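Local coordinates for GH127 beta-L-arabinofuranoside (PDB 4QK0), which probably hydrolyses beta-L-arabinofuranosidic bonds to release L-arabinose, as a family 127 glycoside hydrolase, at residues A[31-36]-A[375-380]; A[21-26]-A[367-372]; A[186-191]-A[218-223]. One frame throughout, in Å; residues are numbered along the deposited sequence.

Interaction 1 of 3, residues A[31-36]-A[375-380]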
loop_
_atom_site.group_PDB
_atom_site.type_symbol
_atom_site.label_atom_id
_atom_site.label_comp_id
_atom_site.label_asym_id
_atom_site.label_seq_id
_atom_site.Cartn_x
_atom_site.Cartn_y
_atom_site.Cartn_z
ATOM N N ARG A 31 -21.985 -13.345 26.445
ATOM C CA ARG A 31 -22.535 -13.256 27.802
ATOM C C ARG A 31 -21.523 -13.635 28.861
ATOM O O ARG A 31 -21.430 -12.960 29.892
ATOM C CB ARG A 31 -23.787 -14.152 27.947
ATOM C CG ARG A 31 -24.426 -14.096 29.367
ATOM C CD ARG A 31 -25.663 -14.978 29.459
ATOM N NE ARG A 31 -26.768 -14.200 28.925
ATOM C CZ ARG A 31 -27.446 -14.456 27.824
ATOM N NH1 ARG A 31 -27.202 -15.537 27.113
ATOM N NH2 ARG A 31 -28.402 -13.618 27.464
ATOM N N HIS A 32 -20.766 -14.707 28.622
ATOM C CA HIS A 32 -19.872 -15.212 29.671
ATOM C C HIS A 32 -18.455 -14.696 29.597
ATOM O O HIS A 32 -17.834 -14.556 30.621
ATOM C CB HIS A 32 -19.896 -16.726 29.701
ATOM C CG HIS A 32 -21.251 -17.266 30.014
ATOM N ND1 HIS A 32 -21.913 -18.159 29.195
ATOM C CD2 HIS A 32 -22.110 -16.969 31.023
ATOM C CE1 HIS A 32 -23.106 -18.420 29.706
ATOM N NE2 HIS A 32 -23.252 -17.708 30.813
ATOM N N GLU A 33 -17.962 -14.346 28.411
ATOM C CA GLU A 33 -16.593 -13.845 28.256
ATOM C C GLU A 33 -16.528 -12.362 27.916
ATOM O O GLU A 33 -15.881 -11.587 28.615
ATOM C CB GLU A 33 -15.878 -14.665 27.172
ATOM C CG GLU A 33 -14.528 -14.093 26.747
ATOM C CD GLU A 33 -13.513 -14.051 27.896
ATOM O OE1 GLU A 33 -12.775 -13.032 28.026
ATOM O OE2 GLU A 33 -13.456 -15.060 28.658
ATOM N N VAL A 34 -17.175 -11.963 26.826
ATOM C CA VAL A 34 -16.944 -10.634 26.315
ATOM C C VAL A 34 -17.452 -9.532 27.205
ATOM O O VAL A 34 -16.709 -8.608 27.567
ATOM C CB VAL A 34 -17.548 -10.452 24.918
ATOM C CG1 VAL A 34 -17.213 -9.078 24.374
ATOM C CG2 VAL A 34 -17.044 -11.499 23.937
ATOM N N ILE A 35 -18.722 -9.595 27.587
ATOM C CA ILE A 35 -19.306 -8.522 28.414
ATOM C C ILE A 35 -18.710 -8.421 29.835
ATOM O O ILE A 35 -18.377 -7.327 30.331
ATOM C CB ILE A 35 -20.842 -8.664 28.420
ATOM C CG1 ILE A 35 -21.414 -8.129 27.100
ATOM C CG2 ILE A 35 -21.475 -7.989 29.630
ATOM C CD1 ILE A 35 -21.101 -6.698 26.767
ATOM N N PRO A 36 -18.529 -9.549 30.507
ATOM C CA PRO A 36 -17.802 -9.481 31.788
ATOM C C PRO A 36 -16.373 -8.923 31.719
ATOM O O PRO A 36 -15.981 -8.123 32.579
ATOM C CB PRO A 36 -17.786 -10.945 32.249
ATOM C CG PRO A 36 -19.049 -11.496 31.669
ATOM C CD PRO A 36 -19.070 -10.892 30.272
ATOM N N ASP A 375 -13.589 -17.981 20.670
ATOM C CA ASP A 375 -13.876 -17.956 22.129
ATOM C C ASP A 375 -14.078 -16.566 22.680
ATOM O O ASP A 375 -14.157 -16.374 23.904
ATOM C CB ASP A 375 -12.766 -18.702 22.951
ATOM C CG ASP A 375 -11.385 -18.019 22.885
ATOM O OD1 ASP A 375 -11.252 -16.884 22.376
ATOM O OD2 ASP A 375 -10.389 -18.630 23.351
ATOM N N GLY A 376 -14.076 -15.570 21.797
ATOM C CA GLY A 376 -14.336 -14.212 22.201
ATOM C C GLY A 376 -13.294 -13.479 23.014
ATOM O O GLY A 376 -13.563 -12.371 23.525
ATOM N N LYS A 377 -12.076 -14.011 23.116
ATOM C CA LYS A 377 -11.076 -13.352 23.957
ATOM C C LYS A 377 -10.235 -12.305 23.273
ATOM O O LYS A 377 -9.692 -11.438 23.954
ATOM C CB LYS A 377 -10.140 -14.390 24.582
ATOM C CG LYS A 377 -10.790 -15.149 25.694
ATOM C CD LYS A 377 -9.916 -16.281 26.162
ATOM C CE LYS A 377 -10.659 -17.013 27.267
ATOM N NZ LYS A 377 -10.064 -18.350 27.522
ATOM N N LYS A 378 -10.098 -12.416 21.947
ATOM C CA LYS A 378 -9.341 -11.475 21.168
ATOM C C LYS A 378 -10.093 -11.028 19.903
ATOM O O LYS A 378 -10.968 -11.739 19.404
ATOM C CB LYS A 378 -7.980 -12.089 20.815
ATOM C CG LYS A 378 -7.214 -12.433 22.086
ATOM C CD LYS A 378 -5.730 -12.660 21.910
ATOM C CE LYS A 378 -5.448 -14.094 21.488
ATOM N NZ LYS A 378 -4.101 -14.503 21.971
ATOM N N PHE A 379 -9.687 -9.868 19.385
ATOM C CA PHE A 379 -10.374 -9.189 18.301
ATOM C C PHE A 379 -9.437 -8.628 17.229
ATOM O O PHE A 379 -8.254 -8.346 17.485
ATOM C CB PHE A 379 -11.195 -8.059 18.867
ATOM C CG PHE A 379 -12.144 -8.487 19.941
ATOM C CD1 PHE A 379 -11.715 -8.555 21.299
ATOM C CD2 PHE A 379 -13.423 -8.893 19.642
ATOM C CE1 PHE A 379 -12.577 -8.973 22.317
ATOM C CE2 PHE A 379 -14.288 -9.283 20.675
ATOM C CZ PHE A 379 -13.871 -9.315 21.996
ATOM N N PHE A 380 -10.000 -8.485 16.023
ATOM C CA PHE A 380 -9.435 -7.662 14.979
ATOM C C PHE A 380 -10.192 -6.338 14.878
ATOM O O PHE A 380 -11.429 -6.278 15.003
ATOM C CB PHE A 380 -9.601 -8.330 13.613
ATOM C CG PHE A 380 -8.594 -9.348 13.274
ATOM C CD1 PHE A 380 -7.279 -9.176 13.575
ATOM C CD2 PHE A 380 -8.983 -10.493 12.663
ATOM C CE1 PHE A 380 -6.369 -10.168 13.262
ATOM C CE2 PHE A 380 -8.080 -11.489 12.331
ATOM C CZ PHE A 380 -6.762 -11.317 12.626
HETATM O O HOH W 1 -12.959 -10.969 25.886
#

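Interaction 2 of 3, residues A[21-26]-A[367-372]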
loop_
_atom_site.group_PDB
_atom_site.type_symbol
_atom_site.label_atom_id
_atom_site.label_comp_id
_atom_site.label_asym_id
_atom_site.label_seq_id
_atom_site.Cartn_x
_atom_site.Cartn_y
_atom_site.Cartn_z
ATOM N N GLN A 21 -27.550 -23.635 17.015
ATOM C CA GLN A 21 -26.221 -23.931 17.541
ATOM C C GLN A 21 -25.297 -22.765 17.254
ATOM O O GLN A 21 -24.607 -22.266 18.136
ATOM C CB GLN A 21 -25.645 -25.158 16.848
ATOM C CG GLN A 21 -26.318 -26.473 17.205
ATOM C CD GLN A 21 -26.330 -26.719 18.701
ATOM O OE1 GLN A 21 -27.308 -26.391 19.358
ATOM N NE2 GLN A 21 -25.244 -27.270 19.251
ATOM N N PHE A 22 -25.330 -22.309 16.014
ATOM C CA PHE A 22 -24.390 -21.336 15.540
ATOM C C PHE A 22 -24.445 -20.009 16.306
ATOM O O PHE A 22 -23.444 -19.611 16.912
ATOM C CB PHE A 22 -24.606 -21.146 14.015
ATOM C CG PHE A 22 -23.538 -20.350 13.354
ATOM C CD1 PHE A 22 -22.336 -20.949 12.987
ATOM C CD2 PHE A 22 -23.695 -18.986 13.163
ATOM C CE1 PHE A 22 -21.341 -20.199 12.389
ATOM C CE2 PHE A 22 -22.696 -18.241 12.568
ATOM C CZ PHE A 22 -21.514 -18.846 12.188
ATOM N N TRP A 23 -25.586 -19.298 16.280
ATOM C CA TRP A 23 -25.666 -18.008 16.988
ATOM C C TRP A 23 -25.758 -18.151 18.490
ATOM O O TRP A 23 -25.248 -17.321 19.231
ATOM C CB TRP A 23 -26.785 -17.136 16.462
ATOM C CG TRP A 23 -26.518 -16.729 15.081
ATOM C CD1 TRP A 23 -27.132 -17.192 13.957
ATOM C CD2 TRP A 23 -25.525 -15.812 14.645
ATOM N NE1 TRP A 23 -26.599 -16.616 12.858
ATOM C CE2 TRP A 23 -25.622 -15.740 13.246
ATOM C CE3 TRP A 23 -24.578 -15.044 15.304
ATOM C CZ2 TRP A 23 -24.781 -14.944 12.474
ATOM C CZ3 TRP A 23 -23.736 -14.229 14.538
ATOM C CH2 TRP A 23 -23.836 -14.194 13.139
ATOM N N LYS A 24 -26.324 -19.244 18.951
ATOM C CA LYS A 24 -26.435 -19.451 20.385
ATOM C C LYS A 24 -25.071 -19.541 21.017
ATOM O O LYS A 24 -24.815 -18.916 22.069
ATOM C CB LYS A 24 -27.220 -20.724 20.706
ATOM C CG LYS A 24 -27.730 -20.763 22.154
ATOM C CD LYS A 24 -28.593 -21.992 22.433
ATOM C CE LYS A 24 -27.736 -23.255 22.610
ATOM N NZ LYS A 24 -26.972 -23.264 23.901
ATOM N N ARG A 25 -24.170 -20.276 20.379
ATOM C CA ARG A 25 -22.779 -20.327 20.851
ATOM C C ARG A 25 -22.152 -18.922 20.953
ATOM O O ARG A 25 -21.495 -18.589 21.954
ATOM C CB ARG A 25 -21.944 -21.265 19.966
ATOM C CG ARG A 25 -20.636 -21.739 20.615
ATOM C CD ARG A 25 -19.660 -22.271 19.576
ATOM N NE ARG A 25 -19.183 -21.197 18.734
ATOM C CZ ARG A 25 -18.212 -20.352 19.056
ATOM N NH1 ARG A 25 -17.583 -20.420 20.231
ATOM N NH2 ARG A 25 -17.829 -19.441 18.167
ATOM N N TYR A 26 -22.391 -18.058 19.968
ATOM C CA TYR A 26 -21.803 -16.697 19.995
ATOM C C TYR A 26 -22.384 -15.843 21.099
ATOM O O TYR A 26 -21.680 -15.070 21.781
ATOM C CB TYR A 26 -21.988 -15.991 18.640
ATOM C CG TYR A 26 -20.952 -16.355 17.576
ATOM C CD1 TYR A 26 -19.650 -15.900 17.682
ATOM C CD2 TYR A 26 -21.287 -17.080 16.463
ATOM C CE1 TYR A 26 -18.691 -16.207 16.734
ATOM C CE2 TYR A 26 -20.340 -17.366 15.488
ATOM C CZ TYR A 26 -19.017 -16.907 15.657
ATOM O OH TYR A 26 -18.063 -17.201 14.739
ATOM N N GLY A 367 -17.618 -10.944 7.450
ATOM C CA GLY A 367 -16.778 -9.853 7.936
ATOM C C GLY A 367 -17.076 -9.187 9.249
ATOM O O GLY A 367 -16.415 -8.179 9.593
ATOM N N THR A 368 -18.114 -9.639 9.947
ATOM C CA THR A 368 -18.384 -9.119 11.291
ATOM C C THR A 368 -17.722 -10.100 12.260
ATOM O O THR A 368 -16.860 -9.719 13.009
ATOM C CB THR A 368 -19.894 -9.015 11.658
ATOM O OG1 THR A 368 -20.536 -10.269 11.377
ATOM C CG2 THR A 368 -20.564 -7.916 10.870
ATOM N N ILE A 369 -18.213 -11.329 12.294
ATOM C CA ILE A 369 -17.742 -12.284 13.228
ATOM C C ILE A 369 -16.249 -12.654 12.981
ATOM O O ILE A 369 -15.605 -13.199 13.871
ATOM C CB ILE A 369 -18.638 -13.551 13.254
ATOM C CG1 ILE A 369 -18.955 -14.036 11.900
ATOM C CG2 ILE A 369 -19.958 -13.259 13.975
ATOM C CD1 ILE A 369 -19.562 -15.432 11.889
ATOM N N SER A 370 -15.725 -12.370 11.794
ATOM C CA SER A 370 -14.284 -12.499 11.550
ATOM C C SER A 370 -13.486 -11.648 12.507
ATOM O O SER A 370 -12.331 -11.947 12.781
ATOM C CB SER A 370 -13.931 -12.098 10.126
ATOM O OG SER A 370 -14.190 -10.720 9.879
ATOM N N GLY A 371 -14.125 -10.621 13.050
ATOM C CA GLY A 371 -13.542 -9.733 14.011
ATOM C C GLY A 371 -13.246 -10.267 15.420
ATOM O O GLY A 371 -12.728 -9.530 16.265
HETATM N N MSE A 372 -13.611 -11.513 15.681
HETATM C CA MSE A 372 -13.337 -12.111 16.969
HETATM C C MSE A 372 -12.842 -13.513 16.801
HETATM O O MSE A 372 -13.168 -14.204 15.841
HETATM C CB MSE A 372 -14.527 -12.068 17.971
HETATM C CG MSE A 372 -15.766 -12.816 17.472
HETATM SE SE MSE A 372 -17.139 -13.039 18.913
HETATM C CE MSE A 372 -16.441 -11.747 20.201
HETATM O O HOH W 2 -15.836 -15.830 15.032
#

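Interaction 3 of 3, residues A[186-191]-A[218-223]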
loop_
_atom_site.group_PDB
_atom_site.type_symbol
_atom_site.label_atom_id
_atom_site.label_comp_id
_atom_site.label_asym_id
_atom_site.label_seq_id
_atom_site.Cartn_x
_atom_site.Cartn_y
_atom_site.Cartn_z
ATOM N N PRO A 186 -26.220 26.001 13.866
ATOM C CA PRO A 186 -26.591 25.273 12.654
ATOM C C PRO A 186 -25.591 24.145 12.358
ATOM O O PRO A 186 -25.032 24.038 11.257
ATOM C CB PRO A 186 -26.564 26.368 11.580
ATOM C CG PRO A 186 -25.465 27.251 12.022
ATOM C CD PRO A 186 -25.485 27.229 13.549
ATOM N N GLY A 187 -25.415 23.291 13.362
ATOM C CA GLY A 187 -24.347 22.336 13.390
ATOM C C GLY A 187 -24.815 20.912 13.362
ATOM O O GLY A 187 -26.012 20.617 13.304
ATOM N N TYR A 188 -23.836 20.044 13.504
ATOM C CA TYR A 188 -24.007 18.587 13.456
ATOM C C TYR A 188 -22.638 17.929 13.810
ATOM O O TYR A 188 -21.643 18.623 13.814
ATOM C CB TYR A 188 -24.487 18.175 12.057
ATOM C CG TYR A 188 -23.853 18.892 10.909
ATOM C CD1 TYR A 188 -22.580 18.532 10.448
ATOM C CD2 TYR A 188 -24.505 19.954 10.259
ATOM C CE1 TYR A 188 -21.980 19.199 9.397
ATOM C CE2 TYR A 188 -23.896 20.624 9.204
ATOM C CZ TYR A 188 -22.639 20.237 8.771
ATOM O OH TYR A 188 -22.047 20.867 7.685
ATOM N N ASP A 189 -22.586 16.627 14.099
ATOM C CA ASP A 189 -21.362 15.982 14.622
ATOM C C ASP A 189 -20.517 15.475 13.462
ATOM O O ASP A 189 -21.029 15.050 12.411
ATOM C CB ASP A 189 -21.691 14.829 15.579
ATOM C CG ASP A 189 -20.494 14.419 16.509
ATOM O OD1 ASP A 189 -19.424 14.013 16.008
ATOM O OD2 ASP A 189 -20.675 14.447 17.733
ATOM N N GLY A 190 -19.204 15.584 13.654
ATOM C CA GLY A 190 -18.210 15.045 12.731
ATOM C C GLY A 190 -18.317 13.563 12.610
ATOM O O GLY A 190 -17.935 12.977 11.596
ATOM N N HIS A 191 -18.921 12.941 13.611
ATOM C CA HIS A 191 -19.219 11.539 13.514
ATOM C C HIS A 191 -20.702 11.286 13.691
ATOM O O HIS A 191 -21.220 11.309 14.808
ATOM C CB HIS A 191 -18.432 10.740 14.552
ATOM C CG HIS A 191 -18.322 9.290 14.238
ATOM N ND1 HIS A 191 -19.387 8.536 13.798
ATOM C CD2 HIS A 191 -17.260 8.436 14.308
ATOM C CE1 HIS A 191 -18.994 7.282 13.610
ATOM N NE2 HIS A 191 -17.703 7.206 13.894
ATOM N N ILE A 218 -29.515 15.658 9.364
ATOM C CA ILE A 218 -29.305 15.142 8.028
ATOM C C ILE A 218 -29.448 16.215 6.940
ATOM O O ILE A 218 -28.593 16.299 6.056
ATOM C CB ILE A 218 -30.252 13.947 7.768
ATOM C CG1 ILE A 218 -29.871 12.752 8.651
ATOM C CG2 ILE A 218 -30.276 13.549 6.312
ATOM C CD1 ILE A 218 -28.483 12.197 8.415
ATOM N N ASP A 219 -30.486 17.047 7.010
ATOM C CA ASP A 219 -30.675 18.074 5.968
ATOM C C ASP A 219 -29.674 19.176 6.053
ATOM O O ASP A 219 -29.378 19.790 5.046
ATOM C CB ASP A 219 -32.106 18.689 5.965
ATOM C CG ASP A 219 -33.159 17.678 5.615
ATOM O OD1 ASP A 219 -32.851 16.674 4.893
ATOM O OD2 ASP A 219 -34.317 17.885 6.055
ATOM N N GLN A 220 -29.111 19.405 7.225
ATOM C CA GLN A 220 -28.171 20.512 7.372
ATOM C C GLN A 220 -26.726 20.180 6.947
ATOM O O GLN A 220 -25.956 21.065 6.584
ATOM C CB GLN A 220 -28.118 20.950 8.812
ATOM C CG GLN A 220 -27.458 22.295 8.984
ATOM C CD GLN A 220 -28.231 23.436 8.314
ATOM O OE1 GLN A 220 -29.434 23.379 8.138
ATOM N NE2 GLN A 220 -27.521 24.481 7.964
ATOM N N ARG A 221 -26.385 18.898 6.995
ATOM C CA ARG A 221 -25.037 18.431 6.677
ATOM C C ARG A 221 -24.640 18.805 5.279
ATOM O O ARG A 221 -25.368 18.555 4.303
ATOM C CB ARG A 221 -24.921 16.926 6.855
ATOM C CG ARG A 221 -23.531 16.474 7.174
ATOM C CD ARG A 221 -23.439 14.963 7.278
ATOM N NE ARG A 221 -22.149 14.597 7.874
ATOM C CZ ARG A 221 -21.871 14.650 9.179
ATOM N NH1 ARG A 221 -22.796 15.067 10.042
ATOM N NH2 ARG A 221 -20.666 14.293 9.630
ATOM N N GLY A 222 -23.464 19.404 5.185
ATOM C CA GLY A 222 -22.894 19.727 3.884
ATOM C C GLY A 222 -23.388 21.024 3.281
ATOM O O GLY A 222 -22.933 21.407 2.222
ATOM N N GLN A 223 -24.271 21.728 3.987
ATOM C CA GLN A 223 -24.722 23.029 3.518
ATOM C C GLN A 223 -23.615 24.075 3.648
ATOM O O GLN A 223 -22.824 24.060 4.587
ATOM C CB GLN A 223 -25.963 23.529 4.288
ATOM C CG GLN A 223 -27.210 22.674 4.171
ATOM C CD GLN A 223 -27.749 22.417 2.748
ATOM O OE1 GLN A 223 -28.447 21.407 2.507
ATOM N NE2 GLN A 223 -27.478 23.327 1.810
HETATM O O HOH W 3 -24.847 24.490 8.667
HETATM O O HOH W 4 -22.872 23.133 7.051
#

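Interaction 1 of 3, residues A[31-36]-A[375-380]
Helix 22-42, widened to a pi-type turn at 31-34, passes the irregular chain of 375-380 closest where the CA of Val34 lies 6.0 Å from the CA of Gly376. Gly376 takes a positive phi (71°), and a beta carbon there would be pushed tightly against Val34 CG2; the bare backbone leaves that methyl 3.6 Å from Gly376 O instead. The other Val34 methyl, CG1, reaches obliquely to the tip of the Phe379 ring, 4.1 Å from CZ. On the solvent side, Glu33 has CG anti to its backbone N (chi1 170°), which places CG 3.7 Å from Asp375 O, and the bend at chi2 (62°) swings the carboxylate over to Lys377. The two side chains cross at about a right angle. Glu33 CD, the carboxylate carbon, lies 3.7 Å from the Lys377 methylene CG, whereas Glu33 OE2 and Lys377 NZ stay 4.9 Å apart. Water 1 makes the polar link between helix and loop, donating one hydrogen bond to Glu33 OE1 (3.0 Å) and another to Gly376 O (2.8 Å). Within the loop, Asp375 OD1 accepts from Lys377 N in an Asx turn that spans Gly376. With their charged atoms too far apart to pair, Glu33 and Lys377 probably add a diffuse electrostatic attraction to the van der Waals packing.

Interaction 2 of 3, residues A[21-26]-A[367-372]
The start of helix 22-42, in the catalytic domain of the 6-hairpin clan, lays three aromatic side chains around Ile369, which stands on the short 3-10 segment 369-371. Of the three, Tyr26 takes the largest share. Ile369 CG2 sits over one face of its ring, 4.3 Å from the centroid and 16° off the normal, a CH-pi contact. The same methyl lies 3.9 Å from Trp23 CZ3, and the indole nitrogen of that residue is hydrogen-bonded to Tyr365 OH. Ile369 holds CG1 in the crowded position between backbone N and carbonyl carbon (chi1 46°), which leaves CD1 tip to tip with Phe22, 3.9 Å from CZ at the ring edge. At the edge of the Tyr26 ring, SE of selenomethionine Met372 lies 5.1 Å from the centroid, 76° off the normal. Arg25 NH2 lies over the Tyr26 face opposite Ile369, while its NH1 is hydrogen-bonded to Leu374 O. The phenol oxygen of Tyr26 reaches water 2 at 2.6 Å, and that water donates to Ile369 O. An alanine at Tyr26 would remove the ring that meets Ile369 CG2 and Met372 SE and the phenol partner of water 2, and would probably loosen the packing of the 3-10 segment on the helix. A CH-pi and Met-aromatic cluster thus joins the start of helix 22-42 to the loop after helix 354-365, in a catalytic domain of the (alpha/alpha)6 type.

Interaction 3 of 3, residues A[186-191]-A[218-223]
Asp189 O is gripped by two N-H groups of one guanidinium: Arg221 NH2 at 2.9 Å and Arg221 NH1 at 3.0 Å. The group comes end-on, with the oxygen almost in the guanidinium plane and both nitrogens in the plane of the carbonyl. Sharing a single acceptor leaves both bonds bent, at 146° and 143°. Arg221 gets there with CG anti to its backbone N and an extended chain from CG to NE; NH2 also donates to His250 O, which further fixes the rotation of the group. The Asp189 carboxylate is turned from the arginine: OD1 uses its anti lone pair to take His191 N in an Asx turn, and OD2 accepts from Tyr142 N.

Arg221 is the first residue to leave helix 208-220, and a type II beta turn from Gln220 to Gln223 completes that exit. Gly222 takes the positive-phi position of the turn, where a beta carbon would jam against the preceding carbonyl oxygen. The Tyr188 ring lies over this turn, with Arg221 CA 3.8 Å from its centroid in a CH-pi contact. Its hydroxyl accepts from Gly222 N at 3.2 Å, nearly straight at 160°, and also meets water 4 at 2.5 Å; that water donates to Gln223 O. Tyr188 is thus held at both ring and hydroxyl, with Phe228 packed edge-to-face against it.

At the more open end, Gln220 has CG anti to its backbone N, which puts CG at the Tyr188 ring edge, in plane, and the bend at chi2 turns the amide toward Pro186. Water 3 joins that amide to the loop, accepting from Gln220 NE2 (2.8 Å) and donating to Pro186 O (2.6 Å), while Gln220 OE1 takes Arg180 NH1.

In the fold
Interactions 1 and 2 join the same two parts of the catalytic domain, helix 22-42 and the chain running from helix 354-365 toward strand 386-387. Their centres are 11 Å apart and they touch, with a probable hydrogen bond from Phe380 N to Gly371 O and Phe379 packed on Met372. Interaction 2 is the deeper and almost wholly aromatic and aliphatic; interaction 1 is partly buried, with charged side chains on its outer side. Interaction 3, about 35 Å from both between centres, is nested in the sequence they enclose. Though farthest from the chain centre, it is buried, and it alone carries direct hydrogen bonds between its segments.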